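Local coordinates for protein prefoldin beta subunit 1 (Thermococcus sp., PDB 2ZQM) that acts as an ATP-independent molecular chaperone that stabilises a range of proteins and seems to serve in archaeal de novo protein folding, at residues A[6-11]-A[109-114]; A[30-35]-A[80-85]; A[37-42]-A[76-81]; A[53-58]-A[69-74]. One frame throughout, in Å; residues are numbered along the deposited sequence.

Interaction 1. Residues A[6-11]-A[109-114]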
loop_
_atom_site.group_PDB
_atom_site.type_symbol
_atom_site.label_atom_id
_atom_site.label_comp_id
_atom_site.label_asym_id
_atom_site.label_seq_id
_atom_site.Cartn_x
_atom_site.Cartn_y
_atom_site.Cartn_z
ATOM N N PRO A 6 17.549 -36.846 -12.915
ATOM C CA PRO A 6 16.496 -35.933 -13.369
ATOM C C PRO A 6 15.266 -35.973 -12.444
ATOM O O PRO A 6 14.632 -34.956 -12.193
ATOM C CB PRO A 6 16.169 -36.456 -14.772
ATOM C CG PRO A 6 17.533 -36.936 -15.278
ATOM C CD PRO A 6 18.122 -37.627 -14.030
ATOM N N GLN A 7 14.912 -37.152 -11.935
ATOM C CA GLN A 7 13.741 -37.221 -11.064
ATOM C C GLN A 7 13.976 -36.518 -9.740
ATOM O O GLN A 7 13.053 -35.958 -9.157
ATOM C CB GLN A 7 13.319 -38.682 -10.836
ATOM C CG GLN A 7 12.973 -39.387 -12.148
ATOM C CD GLN A 7 12.472 -40.808 -11.947
ATOM O OE1 GLN A 7 11.370 -41.021 -11.445
ATOM N NE2 GLN A 7 13.284 -41.782 -12.333
ATOM N N VAL A 8 15.215 -36.524 -9.266
ATOM C CA VAL A 8 15.511 -35.851 -8.008
ATOM C C VAL A 8 15.579 -34.336 -8.258
ATOM O O VAL A 8 15.229 -33.548 -7.393
ATOM C CB VAL A 8 16.835 -36.358 -7.389
ATOM C CG1 VAL A 8 17.093 -35.650 -6.083
ATOM C CG2 VAL A 8 16.746 -37.870 -7.132
ATOM N N GLN A 9 16.036 -33.940 -9.442
ATOM C CA GLN A 9 16.088 -32.520 -9.784
ATOM C C GLN A 9 14.659 -31.990 -9.817
ATOM O O GLN A 9 14.402 -30.834 -9.490
ATOM C CB GLN A 9 16.743 -32.330 -11.150
ATOM C CG GLN A 9 18.214 -32.629 -11.137
ATOM C CD GLN A 9 19.039 -31.421 -10.775
ATOM O OE1 GLN A 9 18.681 -30.651 -9.879
ATOM N NE2 GLN A 9 20.162 -31.248 -11.468
ATOM N N ALA A 10 13.733 -32.859 -10.214
ATOM C CA ALA A 10 12.320 -32.508 -10.281
ATOM C C ALA A 10 11.784 -32.351 -8.856
ATOM O O ALA A 10 10.998 -31.453 -8.564
ATOM C CB ALA A 10 11.553 -33.600 -11.009
ATOM N N MET A 11 12.198 -33.247 -7.967
ATOM C CA MET A 11 11.770 -33.169 -6.584
ATOM C C MET A 11 12.306 -31.877 -5.971
ATOM O O MET A 11 11.616 -31.203 -5.209
ATOM C CB MET A 11 12.316 -34.363 -5.804
ATOM C CG MET A 11 11.958 -35.720 -6.388
ATOM S SD MET A 11 12.731 -37.043 -5.401
ATOM C CE MET A 11 11.396 -37.405 -4.333
ATOM N N SER A 109 17.027 -39.547 0.765
ATOM C CA SER A 109 17.140 -40.984 0.580
ATOM C C SER A 109 17.662 -41.284 -0.820
ATOM O O SER A 109 18.505 -42.161 -0.998
ATOM C CB SER A 109 15.781 -41.652 0.780
ATOM O OG SER A 109 15.876 -43.044 0.553
ATOM N N ALA A 110 17.174 -40.550 -1.818
ATOM C CA ALA A 110 17.618 -40.786 -3.187
ATOM C C ALA A 110 19.093 -40.444 -3.401
ATOM O O ALA A 110 19.790 -41.135 -4.132
ATOM C CB ALA A 110 16.752 -40.006 -4.165
ATOM N N LEU A 111 19.567 -39.386 -2.751
ATOM C CA LEU A 111 20.949 -38.940 -2.895
ATOM C C LEU A 111 21.946 -39.556 -1.910
ATOM O O LEU A 111 23.144 -39.288 -1.982
ATOM C CB LEU A 111 21.006 -37.418 -2.768
ATOM C CG LEU A 111 20.230 -36.673 -3.856
ATOM C CD1 LEU A 111 20.333 -35.159 -3.634
ATOM C CD2 LEU A 111 20.801 -37.061 -5.214
ATOM N N ARG A 112 21.450 -40.380 -0.997
ATOM C CA ARG A 112 22.304 -41.012 0.003
ATOM C C ARG A 112 23.319 -41.947 -0.643
ATOM O O ARG A 112 22.969 -42.760 -1.498
ATOM C CB ARG A 112 21.441 -41.796 0.990
ATOM C CG ARG A 112 22.189 -42.373 2.179
ATOM C CD ARG A 112 21.196 -42.869 3.221
ATOM N NE ARG A 112 21.846 -43.431 4.399
ATOM C CZ ARG A 112 21.192 -43.830 5.488
ATOM N NH1 ARG A 112 19.871 -43.725 5.544
ATOM N NH2 ARG A 112 21.858 -44.333 6.520
ATOM N N PRO A 113 24.598 -41.830 -0.257
ATOM C CA PRO A 113 25.633 -42.700 -0.826
ATOM C C PRO A 113 25.256 -44.174 -0.625
ATOM O O PRO A 113 24.678 -44.544 0.397
ATOM C CB PRO A 113 26.878 -42.296 -0.043
ATOM C CG PRO A 113 26.651 -40.831 0.176
ATOM C CD PRO A 113 25.198 -40.788 0.595
ATOM N N PRO A 114 25.571 -45.029 -1.606
ATOM C CA PRO A 114 25.248 -46.457 -1.512
ATOM C C PRO A 114 26.039 -47.218 -0.439
ATOM O O PRO A 114 26.914 -46.610 0.222
ATOM C CB PRO A 114 25.543 -46.961 -2.920
ATOM C CG PRO A 114 26.711 -46.100 -3.325
ATOM C CD PRO A 114 26.286 -44.728 -2.860
#

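Interaction 2. Residues A[30-35]-A[80-85]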
loop_
_atom_site.group_PDB
_atom_site.type_symbol
_atom_site.label_atom_id
_atom_site.label_comp_id
_atom_site.label_asym_id
_atom_site.label_seq_id
_atom_site.Cartn_x
_atom_site.Cartn_y
_atom_site.Cartn_z
ATOM N N GLN A 30 -0.945 -14.886 8.734
ATOM C CA GLN A 30 -0.546 -13.749 9.552
ATOM C C GLN A 30 -1.446 -12.529 9.359
ATOM O O GLN A 30 -1.668 -11.765 10.294
ATOM C CB GLN A 30 0.913 -13.396 9.268
ATOM C CG GLN A 30 1.853 -14.528 9.612
ATOM C CD GLN A 30 3.304 -14.215 9.306
ATOM O OE1 GLN A 30 3.612 -13.423 8.410
ATOM N NE2 GLN A 30 4.205 -14.854 10.037
ATOM N N LYS A 31 -1.960 -12.330 8.155
ATOM C CA LYS A 31 -2.859 -11.212 7.960
ATOM C C LYS A 31 -4.130 -11.496 8.779
ATOM O O LYS A 31 -4.634 -10.631 9.495
ATOM C CB LYS A 31 -3.207 -11.035 6.483
ATOM C CG LYS A 31 -4.122 -9.844 6.229
ATOM C CD LYS A 31 -4.364 -9.597 4.747
ATOM C CE LYS A 31 -5.287 -8.396 4.534
ATOM N NZ LYS A 31 -5.484 -8.065 3.095
ATOM N N VAL A 32 -4.648 -12.714 8.675
ATOM C CA VAL A 32 -5.840 -13.082 9.439
ATOM C C VAL A 32 -5.591 -12.949 10.953
ATOM O O VAL A 32 -6.445 -12.455 11.688
ATOM C CB VAL A 32 -6.293 -14.536 9.112
ATOM C CG1 VAL A 32 -7.336 -15.000 10.114
ATOM C CG2 VAL A 32 -6.895 -14.594 7.703
ATOM N N GLN A 33 -4.416 -13.386 11.402
ATOM C CA GLN A 33 -4.061 -13.319 12.822
ATOM C C GLN A 33 -4.006 -11.882 13.331
ATOM O O GLN A 33 -4.401 -11.603 14.460
ATOM C CB GLN A 33 -2.703 -13.987 13.079
ATOM C CG GLN A 33 -2.687 -15.504 12.965
ATOM C CD GLN A 33 -1.308 -16.099 13.232
ATOM O OE1 GLN A 33 -0.325 -15.732 12.583
ATOM N NE2 GLN A 33 -1.236 -17.028 14.180
ATOM N N LEU A 34 -3.515 -10.970 12.498
ATOM C CA LEU A 34 -3.414 -9.568 12.893
ATOM C C LEU A 34 -4.816 -8.979 13.061
ATOM O O LEU A 34 -5.103 -8.295 14.045
ATOM C CB LEU A 34 -2.633 -8.785 11.846
ATOM C CG LEU A 34 -2.590 -7.271 12.052
ATOM C CD1 LEU A 34 -2.139 -6.940 13.481
ATOM C CD2 LEU A 34 -1.650 -6.661 11.025
ATOM N N GLU A 35 -5.681 -9.245 12.088
ATOM C CA GLU A 35 -7.046 -8.770 12.139
ATOM C C GLU A 35 -7.759 -9.350 13.348
ATOM O O GLU A 35 -8.559 -8.669 13.998
ATOM C CB GLU A 35 -7.804 -9.192 10.884
ATOM C CG GLU A 35 -7.465 -8.407 9.644
ATOM C CD GLU A 35 -8.186 -8.948 8.420
ATOM O OE1 GLU A 35 -9.433 -9.073 8.470
ATOM O OE2 GLU A 35 -7.508 -9.248 7.417
ATOM N N GLU A 80 -15.485 -14.668 15.448
ATOM C CA GLU A 80 -15.890 -16.036 15.126
ATOM C C GLU A 80 -15.430 -16.339 13.708
ATOM O O GLU A 80 -14.780 -17.355 13.453
ATOM C CB GLU A 80 -17.416 -16.164 15.235
ATOM C CG GLU A 80 -17.994 -17.415 14.539
ATOM C CD GLU A 80 -19.502 -17.368 14.397
ATOM O OE1 GLU A 80 -20.127 -16.416 14.923
ATOM O OE2 GLU A 80 -20.065 -18.294 13.763
ATOM N N THR A 81 -15.750 -15.432 12.787
ATOM C CA THR A 81 -15.386 -15.585 11.383
ATOM C C THR A 81 -13.888 -15.719 11.148
ATOM O O THR A 81 -13.443 -16.608 10.418
ATOM C CB THR A 81 -15.905 -14.395 10.545
ATOM O OG1 THR A 81 -17.337 -14.431 10.518
ATOM C CG2 THR A 81 -15.372 -14.462 9.111
ATOM N N LEU A 82 -13.114 -14.826 11.754
ATOM C CA LEU A 82 -11.669 -14.850 11.603
ATOM C C LEU A 82 -11.055 -16.125 12.166
ATOM O O LEU A 82 -10.077 -16.641 11.623
ATOM C CB LEU A 82 -11.068 -13.614 12.284
ATOM C CG LEU A 82 -11.328 -12.308 11.525
ATOM C CD1 LEU A 82 -11.036 -11.094 12.414
ATOM C CD2 LEU A 82 -10.467 -12.284 10.279
ATOM N N GLU A 83 -11.604 -16.636 13.263
ATOM C CA GLU A 83 -11.065 -17.867 13.823
ATOM C C GLU A 83 -11.335 -19.060 12.907
ATOM O O GLU A 83 -10.504 -19.960 12.798
ATOM C CB GLU A 83 -11.627 -18.102 15.227
ATOM C CG GLU A 83 -11.095 -17.031 16.201
ATOM C CD GLU A 83 -11.480 -17.238 17.649
ATOM O OE1 GLU A 83 -12.442 -17.989 17.930
ATOM O OE2 GLU A 83 -10.814 -16.624 18.513
ATOM N N VAL A 84 -12.487 -19.071 12.244
ATOM C CA VAL A 84 -12.786 -20.167 11.323
ATOM C C VAL A 84 -11.772 -20.087 10.172
ATOM O O VAL A 84 -11.237 -21.103 9.723
ATOM C CB VAL A 84 -14.210 -20.055 10.715
ATOM C CG1 VAL A 84 -14.359 -21.044 9.545
ATOM C CG2 VAL A 84 -15.266 -20.377 11.768
ATOM N N ARG A 85 -11.509 -18.870 9.704
ATOM C CA ARG A 85 -10.578 -18.675 8.601
ATOM C C ARG A 85 -9.168 -19.031 9.017
ATOM O O ARG A 85 -8.429 -19.643 8.262
ATOM C CB ARG A 85 -10.619 -17.226 8.115
ATOM C CG ARG A 85 -11.919 -16.840 7.424
ATOM C CD ARG A 85 -11.853 -15.407 6.940
ATOM N NE ARG A 85 -10.715 -15.220 6.044
ATOM C CZ ARG A 85 -10.144 -14.041 5.821
ATOM N NH1 ARG A 85 -10.616 -12.957 6.429
ATOM N NH2 ARG A 85 -9.096 -13.949 5.010
HETATM O O HOH W 1 -7.244 -11.280 5.163
#

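Interaction 3. Residues A[37-42]-A[76-81]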
loop_
_atom_site.group_PDB
_atom_site.type_symbol
_atom_site.label_atom_id
_atom_site.label_comp_id
_atom_site.label_asym_id
_atom_site.label_seq_id
_atom_site.Cartn_x
_atom_site.Cartn_y
_atom_site.Cartn_z
ATOM N N THR A 37 -6.384 -10.286 16.173
ATOM C CA THR A 37 -5.855 -9.664 17.380
ATOM C C THR A 37 -6.487 -8.295 17.574
ATOM O O THR A 37 -6.871 -7.937 18.685
ATOM C CB THR A 37 -4.324 -9.525 17.299
ATOM O OG1 THR A 37 -3.743 -10.832 17.212
ATOM C CG2 THR A 37 -3.783 -8.816 18.540
ATOM N N GLU A 38 -6.598 -7.529 16.498
ATOM C CA GLU A 38 -7.201 -6.211 16.582
ATOM C C GLU A 38 -8.670 -6.309 16.996
ATOM O O GLU A 38 -9.146 -5.533 17.837
ATOM C CB GLU A 38 -7.086 -5.501 15.236
ATOM C CG GLU A 38 -5.656 -5.418 14.708
ATOM C CD GLU A 38 -5.580 -4.909 13.272
ATOM O OE1 GLU A 38 -6.480 -5.243 12.461
ATOM O OE2 GLU A 38 -4.606 -4.190 12.947
ATOM N N ALA A 39 -9.395 -7.262 16.420
ATOM C CA ALA A 39 -10.811 -7.420 16.762
ATOM C C ALA A 39 -10.995 -7.803 18.231
ATOM O O ALA A 39 -11.907 -7.308 18.902
ATOM C CB ALA A 39 -11.461 -8.468 15.860
ATOM N N LYS A 40 -10.140 -8.686 18.731
ATOM C CA LYS A 40 -10.243 -9.106 20.122
ATOM C C LYS A 40 -9.953 -7.928 21.046
ATOM O O LYS A 40 -10.619 -7.759 22.067
ATOM C CB LYS A 40 -9.281 -10.261 20.405
ATOM C CG LYS A 40 -9.750 -11.606 19.836
ATOM C CD LYS A 40 -8.816 -12.728 20.249
ATOM C CE LYS A 40 -9.338 -14.081 19.768
ATOM N NZ LYS A 40 -8.445 -15.201 20.187
ATOM N N LYS A 41 -8.970 -7.107 20.675
ATOM C CA LYS A 41 -8.615 -5.920 21.458
ATOM C C LYS A 41 -9.797 -4.946 21.496
ATOM O O LYS A 41 -10.121 -4.367 22.534
ATOM C CB LYS A 41 -7.402 -5.216 20.830
ATOM C CG LYS A 41 -6.081 -5.928 21.022
ATOM C CD LYS A 41 -4.956 -5.120 20.389
ATOM C CE LYS A 41 -3.592 -5.699 20.723
ATOM N NZ LYS A 41 -2.505 -4.892 20.097
ATOM N N ALA A 42 -10.439 -4.759 20.348
ATOM C CA ALA A 42 -11.594 -3.878 20.260
ATOM C C ALA A 42 -12.755 -4.406 21.113
ATOM O O ALA A 42 -13.439 -3.639 21.786
ATOM C CB ALA A 42 -12.030 -3.747 18.802
ATOM N N LYS A 76 -18.133 -10.025 18.153
ATOM C CA LYS A 76 -18.023 -11.464 18.411
ATOM C C LYS A 76 -18.133 -12.224 17.100
ATOM O O LYS A 76 -17.408 -13.209 16.863
ATOM C CB LYS A 76 -19.133 -11.935 19.358
ATOM C CG LYS A 76 -18.892 -11.516 20.798
ATOM C CD LYS A 76 -20.057 -11.876 21.694
ATOM C CE LYS A 76 -19.681 -11.690 23.171
ATOM N NZ LYS A 76 -20.819 -12.094 24.046
ATOM N N GLU A 77 -19.043 -11.772 16.244
ATOM C CA GLU A 77 -19.216 -12.433 14.960
ATOM C C GLU A 77 -17.967 -12.297 14.091
ATOM O O GLU A 77 -17.558 -13.243 13.419
ATOM C CB GLU A 77 -20.443 -11.863 14.236
ATOM C CG GLU A 77 -21.741 -12.330 14.877
ATOM C CD GLU A 77 -22.942 -11.634 14.306
ATOM O OE1 GLU A 77 -22.874 -11.242 13.129
ATOM O OE2 GLU A 77 -23.953 -11.490 15.025
ATOM N N LYS A 78 -17.360 -11.118 14.104
ATOM C CA LYS A 78 -16.154 -10.902 13.323
ATOM C C LYS A 78 -15.057 -11.843 13.804
ATOM O O LYS A 78 -14.325 -12.438 13.006
ATOM C CB LYS A 78 -15.669 -9.449 13.462
ATOM C CG LYS A 78 -14.406 -9.188 12.649
ATOM C CD LYS A 78 -13.988 -7.720 12.655
ATOM C CE LYS A 78 -12.769 -7.507 11.759
ATOM N NZ LYS A 78 -12.236 -6.110 11.813
ATOM N N ILE A 79 -14.927 -11.956 15.118
ATOM C CA ILE A 79 -13.921 -12.830 15.703
ATOM C C ILE A 79 -14.216 -14.291 15.359
ATOM O O ILE A 79 -13.313 -15.062 15.033
ATOM C CB ILE A 79 -13.894 -12.654 17.233
ATOM C CG1 ILE A 79 -13.287 -11.288 17.566
ATOM C CG2 ILE A 79 -13.124 -13.792 17.885
ATOM C CD1 ILE A 79 -13.664 -10.780 18.952
ATOM N N GLU A 80 -15.485 -14.668 15.448
ATOM C CA GLU A 80 -15.890 -16.036 15.126
ATOM C C GLU A 80 -15.430 -16.339 13.708
ATOM O O GLU A 80 -14.780 -17.355 13.453
ATOM C CB GLU A 80 -17.416 -16.164 15.235
ATOM C CG GLU A 80 -17.994 -17.415 14.539
ATOM C CD GLU A 80 -19.502 -17.368 14.397
ATOM O OE1 GLU A 80 -20.127 -16.416 14.923
ATOM O OE2 GLU A 80 -20.065 -18.294 13.763
ATOM N N THR A 81 -15.750 -15.432 12.787
ATOM C CA THR A 81 -15.386 -15.585 11.383
ATOM C C THR A 81 -13.888 -15.719 11.148
ATOM O O THR A 81 -13.443 -16.608 10.418
ATOM C CB THR A 81 -15.905 -14.395 10.545
ATOM O OG1 THR A 81 -17.337 -14.431 10.518
ATOM C CG2 THR A 81 -15.372 -14.462 9.111
#

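Interaction 4. Residues A[53-58]-A[69-74]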
loop_
_atom_site.group_PDB
_atom_site.type_symbol
_atom_site.label_atom_id
_atom_site.label_comp_id
_atom_site.label_asym_id
_atom_site.label_seq_id
_atom_site.Cartn_x
_atom_site.Cartn_y
_atom_site.Cartn_z
ATOM N N ALA A 53 -23.305 3.142 27.947
ATOM C CA ALA A 53 -22.349 3.977 27.230
ATOM C C ALA A 53 -22.875 4.289 25.844
ATOM O O ALA A 53 -23.517 3.450 25.223
ATOM C CB ALA A 53 -21.015 3.265 27.118
ATOM N N VAL A 54 -22.621 5.500 25.367
ATOM C CA VAL A 54 -23.041 5.884 24.024
ATOM C C VAL A 54 -22.053 5.289 23.007
ATOM O O VAL A 54 -20.836 5.408 23.172
ATOM C CB VAL A 54 -23.074 7.426 23.870
ATOM C CG1 VAL A 54 -21.689 8.009 24.109
ATOM C CG2 VAL A 54 -23.588 7.797 22.489
ATOM N N VAL A 55 -22.569 4.634 21.968
ATOM C CA VAL A 55 -21.707 4.035 20.955
ATOM C C VAL A 55 -22.219 4.326 19.542
ATOM O O VAL A 55 -23.411 4.215 19.280
ATOM C CB VAL A 55 -21.610 2.481 21.129
ATOM C CG1 VAL A 55 -20.649 1.898 20.098
ATOM C CG2 VAL A 55 -21.141 2.127 22.528
ATOM N N TYR A 56 -21.309 4.708 18.643
ATOM C CA TYR A 56 -21.644 4.964 17.236
ATOM C C TYR A 56 -20.806 3.993 16.414
ATOM O O TYR A 56 -19.748 3.559 16.851
ATOM C CB TYR A 56 -21.266 6.396 16.812
ATOM C CG TYR A 56 -22.092 7.480 17.461
ATOM C CD1 TYR A 56 -23.211 8.011 16.822
ATOM C CD2 TYR A 56 -21.781 7.940 18.740
ATOM C CE1 TYR A 56 -24.007 8.978 17.450
ATOM C CE2 TYR A 56 -22.565 8.898 19.373
ATOM C CZ TYR A 56 -23.678 9.410 18.724
ATOM O OH TYR A 56 -24.455 10.350 19.367
ATOM N N LYS A 57 -21.266 3.652 15.222
ATOM C CA LYS A 57 -20.494 2.755 14.380
ATOM C C LYS A 57 -20.362 3.387 13.006
ATOM O O LYS A 57 -21.175 4.222 12.620
ATOM C CB LYS A 57 -21.168 1.380 14.261
ATOM C CG LYS A 57 -22.560 1.401 13.649
ATOM C CD LYS A 57 -23.081 -0.018 13.395
ATOM C CE LYS A 57 -22.236 -0.742 12.345
ATOM N NZ LYS A 57 -22.783 -2.099 11.968
ATOM N N THR A 58 -19.332 2.993 12.269
ATOM C CA THR A 58 -19.132 3.542 10.940
ATOM C C THR A 58 -19.698 2.581 9.908
ATOM O O THR A 58 -19.594 1.360 10.054
ATOM C CB THR A 58 -17.632 3.780 10.643
ATOM O OG1 THR A 58 -16.907 2.564 10.845
ATOM C CG2 THR A 58 -17.062 4.852 11.559
ATOM N N ASP A 69 -24.394 -3.405 23.388
ATOM C CA ASP A 69 -24.699 -4.810 23.087
ATOM C C ASP A 69 -24.609 -5.155 21.606
ATOM O O ASP A 69 -24.133 -6.232 21.238
ATOM C CB ASP A 69 -26.085 -5.191 23.632
ATOM C CG ASP A 69 -26.054 -5.523 25.113
ATOM O OD1 ASP A 69 -25.020 -5.258 25.767
ATOM O OD2 ASP A 69 -27.066 -6.043 25.621
ATOM N N LYS A 70 -25.056 -4.255 20.743
ATOM C CA LYS A 70 -24.988 -4.537 19.319
ATOM C C LYS A 70 -23.550 -4.546 18.801
ATOM O O LYS A 70 -23.178 -5.376 17.965
ATOM C CB LYS A 70 -25.830 -3.520 18.560
ATOM C CG LYS A 70 -27.305 -3.644 18.875
ATOM C CD LYS A 70 -28.097 -2.476 18.302
ATOM C CE LYS A 70 -29.575 -2.600 18.637
ATOM N NZ LYS A 70 -30.323 -1.358 18.289
ATOM N N ALA A 71 -22.731 -3.625 19.289
ATOM C CA ALA A 71 -21.343 -3.573 18.844
ATOM C C ALA A 71 -20.587 -4.814 19.312
ATOM O O ALA A 71 -19.756 -5.365 18.583
ATOM C CB ALA A 71 -20.682 -2.319 19.378
ATOM N N VAL A 72 -20.869 -5.239 20.536
ATOM C CA VAL A 72 -20.235 -6.424 21.108
ATOM C C VAL A 72 -20.603 -7.635 20.242
ATOM O O VAL A 72 -19.741 -8.403 19.848
ATOM C CB VAL A 72 -20.717 -6.638 22.570
ATOM C CG1 VAL A 72 -20.382 -8.067 23.070
ATOM C CG2 VAL A 72 -20.039 -5.610 23.473
ATOM N N ALA A 73 -21.882 -7.768 19.913
ATOM C CA ALA A 73 -22.341 -8.890 19.101
ATOM C C ALA A 73 -21.660 -8.923 17.739
ATOM O O ALA A 73 -21.193 -9.967 17.303
ATOM C CB ALA A 73 -23.853 -8.822 18.925
ATOM N N GLU A 74 -21.606 -7.772 17.073
ATOM C CA GLU A 74 -20.984 -7.693 15.764
ATOM C C GLU A 74 -19.490 -8.010 15.836
ATOM O O GLU A 74 -18.938 -8.584 14.905
ATOM C CB GLU A 74 -21.233 -6.306 15.153
ATOM C CG GLU A 74 -22.694 -6.089 14.751
ATOM C CD GLU A 74 -22.974 -4.700 14.199
ATOM O OE1 GLU A 74 -22.257 -4.270 13.275
ATOM O OE2 GLU A 74 -23.921 -4.041 14.682
#

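Interaction 1. Residues A[6-11]-A[109-114]
The outer end of the long antiparallel coiled coil of prefoldin is closed by Val8, early in helix 6-47, set against Ala110 and Leu111 near the C-terminal end of helix 68-111. The backbones come closest at Val8 and Ala110, whose CA atoms lie 7.2 Å apart. Val8 does all the touching from its side, one methyl for each partner. CG2 meets the single methyl of Ala110, with 3.7 Å from Val8 CG2 to Ala110 CB. CG1 fits against the fork of Leu111, 4.0 Å from Leu111 CG and 4.1 Å from each of Leu111 CD1 and CD2. This division follows from the valine torsion: with CG1 opposite the backbone N (chi1 -179°), both methyls face helix 68-111 side by side. The CB of Leu111 does not head for the partner helix; its side chain swings round (chi1 -63°), and the branched end comes nearer than its root. Val8 also packs on Ile107, and Met11, one turn further along, lies on Leu103, Gln106 and Ile107, so the apolar seam continues into the coiled coil, while Leu111 leans on Pro5 ahead of the first helix. No other subunit touches 6-11 or 109-114. In prefoldins generally, the outer ends of such coiled coils expose hydrophobic groups that take hold of non-native polypeptides, and the exposed Ala110 and partly exposed Leu111 are consistent with that use. No hydrogen bond crosses between the segments, and the contact rests on van der Waals packing and the burial of a few small aliphatic groups.

Interaction 2. Residues A[30-35]-A[80-85]
Helices 30-35 and 80-85 run antiparallel at 156°, their axes 9.5 Å apart at closest approach, and draw nearest where Val32 faces Leu82. This part of the prefoldin coiled coil lies near the centre of the chain, and both residues are buried. Val32 CG1 comes up against the backbone, 3.5 Å from Leu82 O, and the two side chains pass alongside one another, pointing opposite ways, with CG1 also near Leu82 CD2. Val32 CG2 lies over one face of the Arg85 guanidinium, 3.5 Å above its plane and displaced toward the rim, near NH2. The arginine reaches this place through a bend at chi3 (57°), which folds its flat head back across the valine. An alanine at Val32 would probably uncover that guanidinium face and leave a gap beside the Leu82 carbonyl, giving the arginine head more room to turn. Leu82 lies across Glu35 at about a right angle: Leu82 CD1 is 3.8 Å from Glu35 O, and Leu82 CD2 rests against Glu35 CB and OE1. Leu86 and Leu89 extend the apolar surface around Val32, and Leu36 that around Leu82. Glu35 and Arg85 have opposite charges but stop short of a salt bridge, with 4.5 Å from Glu35 OE1 to Arg85 NH1. A water joins them instead, donating to Glu35 OE2 at 3.0 Å and accepting from Arg85 NH2 at 3.3 Å.

Interaction 3. Residues A[37-42]-A[76-81]
Ile79 reaches over Ala39 and Lys40 in the stretch of the prefoldin coiled coil that leads toward the hairpin end, where helices 37-42 and 76-81 run antiparallel at 154° with their axes 9.4 Å apart. Its CB points at the partner helix but stands back from it, and the approach is made by the longer branch. With CG1 placed opposite the carbonyl carbon (chi1 -71°), that branch is carried into the interface, and CG1 meets the methyl of the buried Ala39, 3.8 Å from Ala39 CB. The next atom, CD1, reaches the surface of the facing helix: it lies 3.9 Å from Ala39 O and 4.0 Å from Lys40 CA, and also brushes Lys40 CG. The isoleucine therefore touches backbone as well as side chain, which the small alanine probably permits; the CA atoms of Ala39 and Ile79 are 6.3 Å apart. Leu36 and Leu43, on the same helix as Ala39, also pack on Ile79.

Two lysines border this apolar centre. Lys40 crosses Ile79 at about a right angle and contributes only its inner aliphatic part, while its extended chain carries NZ to a weak, long ion pair with Glu83 further along the partner helix. On the side toward the hairpins, Ala42 meets Val59 of the second subunit. Lys78 runs out fully extended past Ala39, its amine 5.9 Å from Glu38 OE1 and so not in contact with it, and it is the methylene carbon Lys78 CD that lies 4.1 Å from Ala39 CB.

Interaction 4. Residues A[53-58]-A[69-74]
Lys57 brings the end of its side chain up to the carboxylate of Glu74, crossing the glutamate at about a right angle. The salt bridge is a short one, 2.6 Å from Lys57 NZ to Glu74 OE1, and it uses the syn lone pair of that oxygen. Glu74 OE2 is further off, 3.5 Å from the same NZ. Lys57 CG sits between the backbone N and the carbonyl carbon (chi1 61°), and a bend at chi3 (-65°) turns the amine to the helix. Glu74 was modelled in two conformers, so the bridge may not be held all the time. The lysine lies on strand 55-59 of the beta hairpin characteristic of prefoldin beta subunits; its strand pairs antiparallel with one of the second subunit, so the sheet continues across the interface. Lys57 NZ also forms a salt bridge with Glu45 OE2 of the third subunit, so a methionine in its place would probably leave two carboxylates, in different subunits, without their shared cation. Two residues back, Val55 faces the same helix more loosely, 4.3 Å separating Val55 CG1 from Ala71 CB. Val64 and Leu62 of the second subunit pack on Val55 and Ala71 respectively.

Overall arrangement
From the N terminus, helix 6-47 enters interaction 1 at once, and its partner is the end of the last helix, so this contact closes nearly the whole chain into one loop. Further along the same helix, interactions 2 and 3 close successively shorter loops. The chain then turns into the hairpin, where interaction 4 closes the shortest loop, tying strand 55-59 to the start of helix 68-111. Interactions 2 to 4 lie within the loop of interaction 1, and interaction 4 within those of 2 and 3, which share Glu80 and Thr81 on helix 68-111. Interactions 1 to 3 hold the coiled coil together lengthwise, whereas interaction 4 joins the hairpin to the helix that follows it.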